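Local structure of brain tumor protein (Drosophila melanogaster American nodavirus, 6J9R) at the interface of chains A and B. The protein acts as a translational repressor of the TRIM family, its coiled-coil domain pairing into an elongated antiparallel dimer. Residues are numbered along the deposited sequence; one frame, centred on the assembly and turned at random. Chains: chain A/B, Brain tumor protein.

Contact 1: the interface of chains A and B. Residues chain A 92, 95-96, 119, 123; chain B 16, 19-20.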
loop_
_atom_site.group_PDB
_atom_site.type_symbol
_atom_site.label_atom_id
_atom_site.label_comp_id
_atom_site.label_asym_id
_atom_site.label_seq_id
_atom_site.Cartn_x
_atom_site.Cartn_y
_atom_site.Cartn_z
ATOM N N ILE A 92 -9.717 -36.124 35.797
ATOM C CA ILE A 92 -9.051 -36.145 37.090
ATOM C C ILE A 92 -10.007 -36.618 38.181
ATOM O O ILE A 92 -9.641 -37.469 38.977
ATOM C CB ILE A 92 -8.452 -34.764 37.452
ATOM C CG1 ILE A 92 -7.243 -34.485 36.567
ATOM C CG2 ILE A 92 -8.025 -34.728 38.910
ATOM C CD1 ILE A 92 -6.861 -33.025 36.488
ATOM N N GLY A 95 -10.402 -40.377 37.513
ATOM C CA GLY A 95 -9.170 -41.112 37.702
ATOM C C GLY A 95 -8.877 -41.331 39.174
ATOM O O GLY A 95 -8.569 -42.447 39.612
ATOM N N LEU A 96 -9.003 -40.258 39.939
ATOM C CA LEU A 96 -8.808 -40.279 41.381
ATOM C C LEU A 96 -9.807 -41.183 42.091
ATOM O O LEU A 96 -9.448 -41.934 43.000
ATOM C CB LEU A 96 -8.906 -38.857 41.931
ATOM C CG LEU A 96 -7.609 -38.182 42.385
ATOM C CD1 LEU A 96 -6.361 -38.901 41.887
ATOM C CD2 LEU A 96 -7.610 -36.737 41.929
ATOM N N LEU A 119 -9.323 -45.108 31.761
ATOM C CA LEU A 119 -9.032 -43.782 32.264
ATOM C C LEU A 119 -7.543 -43.498 32.106
ATOM O O LEU A 119 -7.140 -42.355 31.831
ATOM C CB LEU A 119 -9.483 -43.657 33.715
ATOM C CG LEU A 119 -11.008 -43.513 33.881
ATOM C CD1 LEU A 119 -11.374 -43.529 35.352
ATOM C CD2 LEU A 119 -11.557 -42.265 33.203
ATOM N N LEU A 123 -6.136 -40.237 30.144
ATOM C CA LEU A 123 -5.240 -39.273 30.768
ATOM C C LEU A 123 -4.001 -39.074 29.896
ATOM O O LEU A 123 -3.456 -37.958 29.813
ATOM C CB LEU A 123 -4.865 -39.717 32.184
ATOM C CG LEU A 123 -6.050 -39.721 33.164
ATOM C CD1 LEU A 123 -5.832 -40.684 34.349
ATOM C CD2 LEU A 123 -6.340 -38.318 33.661
HETATM N N MSE B 16 -1.173 -43.818 36.648
HETATM C CA MSE B 16 -2.359 -42.973 36.568
HETATM C C MSE B 16 -2.189 -41.723 37.413
HETATM O O MSE B 16 -2.481 -40.617 36.957
HETATM C CB MSE B 16 -3.610 -43.721 37.032
HETATM C CG MSE B 16 -4.005 -44.892 36.174
HETATM SE SE MSE B 16 -5.561 -45.800 36.917
HETATM C CE MSE B 16 -6.842 -44.313 36.802
ATOM N N LYS B 19 0.253 -39.312 35.790
ATOM C CA LYS B 19 -0.290 -38.609 34.632
ATOM C C LYS B 19 -1.309 -37.580 35.099
ATOM O O LYS B 19 -1.384 -36.477 34.550
ATOM C CB LYS B 19 -0.907 -39.589 33.631
ATOM C CG LYS B 19 0.118 -40.523 32.991
ATOM C CD LYS B 19 -0.531 -41.659 32.212
ATOM N N ILE B 20 -2.069 -37.932 36.132
ATOM C CA ILE B 20 -3.006 -36.999 36.747
ATOM C C ILE B 20 -2.251 -35.796 37.286
ATOM O O ILE B 20 -2.638 -34.649 37.045
ATOM C CB ILE B 20 -3.800 -37.642 37.895
ATOM C CG1 ILE B 20 -4.904 -38.545 37.353
ATOM C CG2 ILE B 20 -4.414 -36.573 38.781
ATOM C CD1 ILE B 20 -5.581 -39.356 38.433
#
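B:Ile20 holds CG1 opposite its carbonyl carbon and beside its backbone N (chi1 -77°), and a nearly straight chi2 of 172° carries CD1 onward to A:Leu96. The same chi1 turns the other branch, CG2, towards A:Ile92, which parts the contacts of this residue by atom. CD1 meets A:Leu96 CD1 at 3.6 Å, and it also lies 3.8 Å from A:Leu96 N. CG1 faces the forked end of A:Leu123 and touches both of its methyls, with CD1 the nearer at 3.8 Å. CG2 lies more loosely against A:Ile92, 4.1 Å from its CG2, so methyl meets methyl there. In all three pairs the side chains cross at a slant and do not run alongside one another. A:Leu96 has a chi1 of -107°, far from a staggered value, and at 2.5 Å resolution its methyl positions deserve some caution. One turn earlier, the selenomethionine B:Met16 bends at chi3 and brings CE to the backbone of A:Gly95, 3.8 Å from the carbonyl O; a glycine has no side chain to stand in its way. The evidence for a hydrophobic seat is that within this patch B:Ile20 loses 76 Å² of surface and A:Leu123 loses 49 Å². A:Leu123 belongs to helix 110-128, while A:Ile92 and A:Leu96 belong to helix 30-104. The site thus sets helix 7-23 of chain B into the groove between two helices of chain A, fastening one end of the dimer.

Contact 2: the interface of chains A and B. Residues chain A 95, 99, 116-117, 119-120; chain B 12, 16.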
loop_
_atom_site.group_PDB
_atom_site.type_symbol
_atom_site.label_atom_id
_atom_site.label_comp_id
_atom_site.label_asym_id
_atom_site.label_seq_id
_atom_site.Cartn_x
_atom_site.Cartn_y
_atom_site.Cartn_z
ATOM N N GLY A 95 -10.402 -40.377 37.513
ATOM C CA GLY A 95 -9.170 -41.112 37.702
ATOM C C GLY A 95 -8.877 -41.331 39.174
ATOM O O GLY A 95 -8.569 -42.447 39.612
ATOM N N CYS A 99 -8.820 -44.657 41.336
ATOM C CA CYS A 99 -7.637 -45.064 42.091
ATOM C C CYS A 99 -7.992 -45.396 43.532
ATOM O O CYS A 99 -7.554 -46.411 44.088
ATOM C CB CYS A 99 -6.578 -43.969 42.086
ATOM S SG CYS A 99 -5.763 -43.738 40.510
ATOM N N ALA A 116 -10.091 -48.408 35.229
ATOM C CA ALA A 116 -8.760 -47.858 35.471
ATOM C C ALA A 116 -7.955 -47.821 34.165
ATOM O O ALA A 116 -7.370 -46.802 33.830
ATOM C CB ALA A 116 -8.003 -48.673 36.548
ATOM N N LEU A 117 -7.976 -48.913 33.408
ATOM C CA LEU A 117 -7.241 -48.984 32.156
ATOM C C LEU A 117 -7.690 -47.954 31.112
ATOM O O LEU A 117 -6.867 -47.348 30.416
ATOM C CB LEU A 117 -7.391 -50.377 31.565
ATOM C CG LEU A 117 -6.306 -51.434 31.777
ATOM C CD1 LEU A 117 -5.319 -51.061 32.857
ATOM C CD2 LEU A 117 -6.970 -52.735 32.088
ATOM N N LEU A 119 -9.323 -45.108 31.761
ATOM C CA LEU A 119 -9.032 -43.782 32.264
ATOM C C LEU A 119 -7.543 -43.498 32.106
ATOM O O LEU A 119 -7.140 -42.355 31.831
ATOM C CB LEU A 119 -9.483 -43.657 33.715
ATOM C CG LEU A 119 -11.008 -43.513 33.881
ATOM C CD1 LEU A 119 -11.374 -43.529 35.352
ATOM C CD2 LEU A 119 -11.557 -42.265 33.203
ATOM N N ARG A 120 -6.716 -44.530 32.275
ATOM C CA ARG A 120 -5.278 -44.316 32.151
ATOM C C ARG A 120 -4.971 -43.900 30.727
ATOM O O ARG A 120 -4.182 -43.001 30.506
ATOM C CB ARG A 120 -4.471 -45.558 32.514
ATOM C CG ARG A 120 -2.947 -45.320 32.492
ATOM C CD ARG A 120 -2.242 -45.809 31.232
ATOM N NE ARG A 120 -1.747 -47.171 31.377
ATOM C CZ ARG A 120 -2.386 -48.242 30.911
ATOM N NH1 ARG A 120 -1.860 -49.452 31.093
ATOM N NH2 ARG A 120 -3.554 -48.103 30.264
ATOM N N LEU B 12 0.268 -49.585 37.660
ATOM C CA LEU B 12 -0.862 -48.956 37.005
ATOM C C LEU B 12 -1.342 -47.737 37.770
ATOM O O LEU B 12 -1.522 -46.662 37.194
ATOM C CB LEU B 12 -2.010 -49.932 36.859
ATOM C CG LEU B 12 -3.217 -49.267 36.216
ATOM C CD1 LEU B 12 -2.847 -48.823 34.801
ATOM C CD2 LEU B 12 -4.407 -50.215 36.215
HETATM N N MSE B 16 -1.173 -43.818 36.648
HETATM C CA MSE B 16 -2.359 -42.973 36.568
HETATM C C MSE B 16 -2.189 -41.723 37.413
HETATM O O MSE B 16 -2.481 -40.617 36.957
HETATM C CB MSE B 16 -3.610 -43.721 37.032
HETATM C CG MSE B 16 -4.005 -44.892 36.174
HETATM SE SE MSE B 16 -5.561 -45.800 36.917
HETATM C CE MSE B 16 -6.842 -44.313 36.802
#
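B:Leu12 and A:Leu117 meet by their methyl ends, CD2 to CD1 at 3.6 Å, with the two side chains at about a right angle. With CG anti to the backbone N (chi1 178°), B:Leu12 sends both methyls towards helix 110-128, and CD2 also lies 3.9 Å from A:Ala116 CB. The tightly packed part continues along B:Met16, a selenomethionine, whose successive atoms meet different neighbours. Its CG presses on A:Arg120 CB at 3.7 Å, the two chains again at roughly a right angle. The selenium is 3.8 Å from A:Ala116 CB, and the alanine, with only a methyl, may allow it to lie 3.7 Å from A:Ala116 O as well. CE, turned aside by the bend at chi3, reaches A:Cys99 SG at 3.9 Å. That thiol also makes a weak hydrogen bond to A:Gly95 O within its own helix. The looser side is the outer part of A:Arg120, from NE to the guanidinium, folded over B:Leu12 by bends at chi2 and chi3. Here B:Leu12 CD1 stands 3.6 Å above the guanidinium plane but towards its rim, a partial cover; this flank probably borders solvent. B:Leu12 hides 57 Å² here, against 29 Å² for A:Arg120. With B:Met16 placed between helices 30-104 and 110-128 of chain A, touching both, and B:Leu12 packed on the outer flank of helix 110-128, the site joins the short helix of one subunit to the partner's helical hairpin.

Contact 3: the interface of chains A and B. Residues chain A 66-67, 70; chain B 41, 44-45, 48.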
loop_
_atom_site.group_PDB
_atom_site.type_symbol
_atom_site.label_atom_id
_atom_site.label_comp_id
_atom_site.label_asym_id
_atom_site.label_seq_id
_atom_site.Cartn_x
_atom_site.Cartn_y
_atom_site.Cartn_z
ATOM N N LEU A 66 -8.089 -8.754 8.592
ATOM C CA LEU A 66 -7.137 -9.393 9.492
ATOM C C LEU A 66 -7.599 -9.289 10.950
ATOM O O LEU A 66 -7.452 -10.243 11.711
ATOM C CB LEU A 66 -5.751 -8.795 9.330
ATOM C CG LEU A 66 -5.093 -9.200 8.013
ATOM C CD1 LEU A 66 -3.725 -8.539 7.828
ATOM C CD2 LEU A 66 -4.995 -10.732 7.886
ATOM N N LEU A 67 -8.200 -8.167 11.334
ATOM C CA LEU A 67 -8.690 -8.024 12.712
ATOM C C LEU A 67 -9.798 -9.035 12.944
ATOM O O LEU A 67 -9.886 -9.633 14.013
ATOM C CB LEU A 67 -9.201 -6.615 12.993
ATOM C CG LEU A 67 -8.150 -5.494 12.986
ATOM C CD1 LEU A 67 -8.794 -4.113 12.936
ATOM C CD2 LEU A 67 -7.205 -5.599 14.178
ATOM N N LEU A 70 -8.404 -12.355 13.350
ATOM C CA LEU A 70 -7.718 -12.414 14.620
ATOM C C LEU A 70 -8.708 -12.661 15.748
ATOM O O LEU A 70 -8.433 -13.453 16.648
ATOM C CB LEU A 70 -6.935 -11.132 14.841
ATOM C CG LEU A 70 -5.938 -11.202 15.984
ATOM C CD1 LEU A 70 -4.859 -12.200 15.612
ATOM C CD2 LEU A 70 -5.351 -9.827 16.209
ATOM N N TYR B 41 -3.167 -11.586 22.082
ATOM C CA TYR B 41 -4.141 -11.191 21.065
ATOM C C TYR B 41 -4.269 -9.669 20.971
ATOM O O TYR B 41 -4.487 -9.104 19.901
ATOM C CB TYR B 41 -5.508 -11.824 21.371
ATOM C CG TYR B 41 -6.696 -10.991 20.937
ATOM C CD1 TYR B 41 -7.120 -10.988 19.616
ATOM C CD2 TYR B 41 -7.397 -10.207 21.852
ATOM C CE1 TYR B 41 -8.202 -10.223 19.212
ATOM C CE2 TYR B 41 -8.474 -9.439 21.453
ATOM C CZ TYR B 41 -8.866 -9.457 20.131
ATOM O OH TYR B 41 -9.932 -8.706 19.714
ATOM N N ALA B 44 -1.225 -8.454 19.160
ATOM C CA ALA B 44 -1.330 -8.661 17.719
ATOM C C ALA B 44 -2.347 -7.695 17.096
ATOM O O ALA B 44 -2.196 -7.262 15.952
ATOM C CB ALA B 44 -1.694 -10.118 17.414
ATOM N N HIS B 45 -3.380 -7.361 17.864
ATOM C CA HIS B 45 -4.415 -6.418 17.455
ATOM C C HIS B 45 -3.853 -4.990 17.304
ATOM O O HIS B 45 -4.063 -4.307 16.304
ATOM C CB HIS B 45 -5.538 -6.460 18.507
ATOM C CG HIS B 45 -6.632 -5.462 18.297
ATOM N ND1 HIS B 45 -7.788 -5.743 17.600
ATOM C CD2 HIS B 45 -6.757 -4.183 18.720
ATOM C CE1 HIS B 45 -8.568 -4.678 17.592
ATOM N NE2 HIS B 45 -7.961 -3.713 18.258
ATOM N N LEU B 48 -1.415 -4.736 14.343
ATOM C CA LEU B 48 -2.170 -4.549 13.101
ATOM C C LEU B 48 -2.581 -3.065 12.916
ATOM O O LEU B 48 -2.477 -2.513 11.817
ATOM C CB LEU B 48 -3.388 -5.468 13.118
ATOM C CG LEU B 48 -3.495 -6.592 12.087
ATOM C CD1 LEU B 48 -2.171 -7.293 11.919
ATOM C CD2 LEU B 48 -4.509 -7.648 12.626
#
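A:Leu70 and its neighbours meet B:Tyr41, B:Ala44, B:His45 and B:Leu48 between two copies of helix 30-104 that run antiparallel, all with helical phi and psi. A:Leu70, with CG anti to the backbone N (chi1 -167°), enters most deeply by CD2, which rests on the partner's main chain 3.6 Å from B:His45 N. The same methyl touches B:Ala44 CB at 3.9 Å, the small side chain admitting it to the helix surface. On its other flank, A:Leu70 CG lies against the CD1 side of the B:Tyr41 ring at 3.8 Å, the two side chains slanting across each other. One turn away, A:Leu67 CD2 lies over a face of the B:His45 imidazole, off-centre near ND1 (3.5 Å) and 3.8 Å from CE1, the two side chains at about a right angle. A chi1 of 175° sets the B:His45 ring out beside that methyl. A:Leu67 CD2 also meets B:Leu48 CD2 at 3.7 Å as the two leucines pass in opposite directions, and that B:Leu48 methyl reaches A:Leu66 CB at 3.7 Å. A:Leu70 buries 71 Å² and B:Leu48 60 Å². Such interlocking of leucines with the partner's helix holds the long rods of the TRIM coiled coil side by side.

Contact 4: the interface of chains A and B. Residues chain A 96, 99-100, 103; chain B 13, 16-17, 20.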
loop_
_atom_site.group_PDB
_atom_site.type_symbol
_atom_site.label_atom_id
_atom_site.label_comp_id
_atom_site.label_asym_id
_atom_site.label_seq_id
_atom_site.Cartn_x
_atom_site.Cartn_y
_atom_site.Cartn_z
ATOM N N LEU A 96 -9.003 -40.258 39.939
ATOM C CA LEU A 96 -8.808 -40.279 41.381
ATOM C C LEU A 96 -9.807 -41.183 42.091
ATOM O O LEU A 96 -9.448 -41.934 43.000
ATOM C CB LEU A 96 -8.906 -38.857 41.931
ATOM C CG LEU A 96 -7.609 -38.182 42.385
ATOM C CD1 LEU A 96 -6.361 -38.901 41.887
ATOM C CD2 LEU A 96 -7.610 -36.737 41.929
ATOM N N CYS A 99 -8.820 -44.657 41.336
ATOM C CA CYS A 99 -7.637 -45.064 42.091
ATOM C C CYS A 99 -7.992 -45.396 43.532
ATOM O O CYS A 99 -7.554 -46.411 44.088
ATOM C CB CYS A 99 -6.578 -43.969 42.086
ATOM S SG CYS A 99 -5.763 -43.738 40.510
ATOM N N GLU A 100 -8.811 -44.540 44.126
ATOM C CA GLU A 100 -9.200 -44.732 45.500
ATOM C C GLU A 100 -10.032 -45.970 45.642
ATOM O O GLU A 100 -9.847 -46.720 46.588
ATOM C CB GLU A 100 -9.951 -43.527 46.017
ATOM C CG GLU A 100 -9.030 -42.353 46.219
ATOM C CD GLU A 100 -9.790 -41.095 46.507
ATOM O OE1 GLU A 100 -11.037 -41.172 46.537
ATOM O OE2 GLU A 100 -9.149 -40.038 46.703
ATOM N N GLU A 103 -7.514 -48.883 45.436
ATOM C CA GLU A 103 -6.623 -48.965 46.582
ATOM C C GLU A 103 -7.300 -49.497 47.850
ATOM O O GLU A 103 -6.627 -50.011 48.732
ATOM C CB GLU A 103 -6.017 -47.586 46.820
ATOM C CG GLU A 103 -4.889 -47.289 45.858
ATOM C CD GLU A 103 -4.728 -45.812 45.585
ATOM O OE1 GLU A 103 -5.455 -45.004 46.209
ATOM O OE2 GLU A 103 -3.862 -45.453 44.755
ATOM N N LEU B 13 -1.549 -47.907 39.071
ATOM C CA LEU B 13 -2.066 -46.827 39.898
ATOM C C LEU B 13 -1.124 -45.633 39.941
ATOM O O LEU B 13 -1.545 -44.497 39.723
ATOM C CB LEU B 13 -2.327 -47.324 41.319
ATOM C CG LEU B 13 -3.413 -48.396 41.407
ATOM C CD1 LEU B 13 -3.468 -48.987 42.798
ATOM C CD2 LEU B 13 -4.771 -47.852 40.988
HETATM N N MSE B 16 -1.173 -43.818 36.648
HETATM C CA MSE B 16 -2.359 -42.973 36.568
HETATM C C MSE B 16 -2.189 -41.723 37.413
HETATM O O MSE B 16 -2.481 -40.617 36.957
HETATM C CB MSE B 16 -3.610 -43.721 37.032
HETATM C CG MSE B 16 -4.005 -44.892 36.174
HETATM SE SE MSE B 16 -5.561 -45.800 36.917
HETATM C CE MSE B 16 -6.842 -44.313 36.802
ATOM N N ARG B 17 -1.717 -41.898 38.645
ATOM C CA ARG B 17 -1.590 -40.768 39.568
ATOM C C ARG B 17 -0.521 -39.791 39.077
ATOM O O ARG B 17 -0.633 -38.578 39.279
ATOM C CB ARG B 17 -1.271 -41.248 40.989
ATOM C CG ARG B 17 -2.383 -42.104 41.591
ATOM C CD ARG B 17 -2.235 -42.318 43.091
ATOM N NE ARG B 17 -3.136 -41.394 43.775
ATOM C CZ ARG B 17 -4.219 -41.766 44.452
ATOM N NH1 ARG B 17 -4.505 -43.048 44.571
ATOM N NH2 ARG B 17 -5.007 -40.859 45.019
ATOM N N ILE B 20 -2.069 -37.932 36.132
ATOM C CA ILE B 20 -3.006 -36.999 36.747
ATOM C C ILE B 20 -2.251 -35.796 37.286
ATOM O O ILE B 20 -2.638 -34.649 37.045
ATOM C CB ILE B 20 -3.800 -37.642 37.895
ATOM C CG1 ILE B 20 -4.904 -38.545 37.353
ATOM C CG2 ILE B 20 -4.414 -36.573 38.781
ATOM C CD1 ILE B 20 -5.581 -39.356 38.433
#
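B:Arg17 crosses to A:Glu103 along a chain that starts from CB with CG set beside the backbone N. CG passes A:Cys99 SG at 3.9 Å, so the first aliphatic stretch packs on sulfur. CD comes next, 3.9 Å from A:Glu103 OE2, and a bend at chi3 (100°) then turns NE and CZ towards that carboxylate. At the tip, NH1 forms a salt bridge and hydrogen bond with A:Glu103 OE2 at 2.5 Å, using the oxygen's syn lone pair. The bond is bent, 121° at the hydrogen; NH1 also lies 2.7 Å from A:Glu103 OE1, so it is shared between the two carboxylate oxygens. Carboxylate and guanidinium planes are only 12° apart, so the ion pair is nearly flat. NH1 also lies 3.4 Å from A:Cys99 CB. B:Arg17 NH2 faces A:Leu96 CD1 at 3.9 Å. A:Glu100 OE2, 4.5 Å from B:Arg17 NH2, may add some attraction, though the two do not touch. Beside the pair, the B:Leu13 side chain slides past that of A:Glu103 in the opposite direction, its CD1 3.8 Å from A:Glu103 CG. The site lies at one end of the rod, where B helix 7-23 runs antiparallel alongside the last turns of A helix 30-104, just before the turn into helix 110-128.

Contacts 1, 2 and 4 form one continuous patch, the centres of their C-alpha atoms about 6 Å apart. B:Met16 belongs to all three; contacts 1 and 2 also share A:Gly95 and A:Leu119, contacts 1 and 4 share A:Leu96 and B:Ile20, and contacts 2 and 4 share A:Cys99. Helix 7-23 of chain B thus shows different faces to the hairpin of chain A. The C-alpha centre of contact 3, between the two long helices, lies about 37, 42 and 43 Å from those of contacts 1, 2 and 4. Two-fold symmetry repeats every contact with chains exchanged, so the dimer is fastened along its shaft and at both ends.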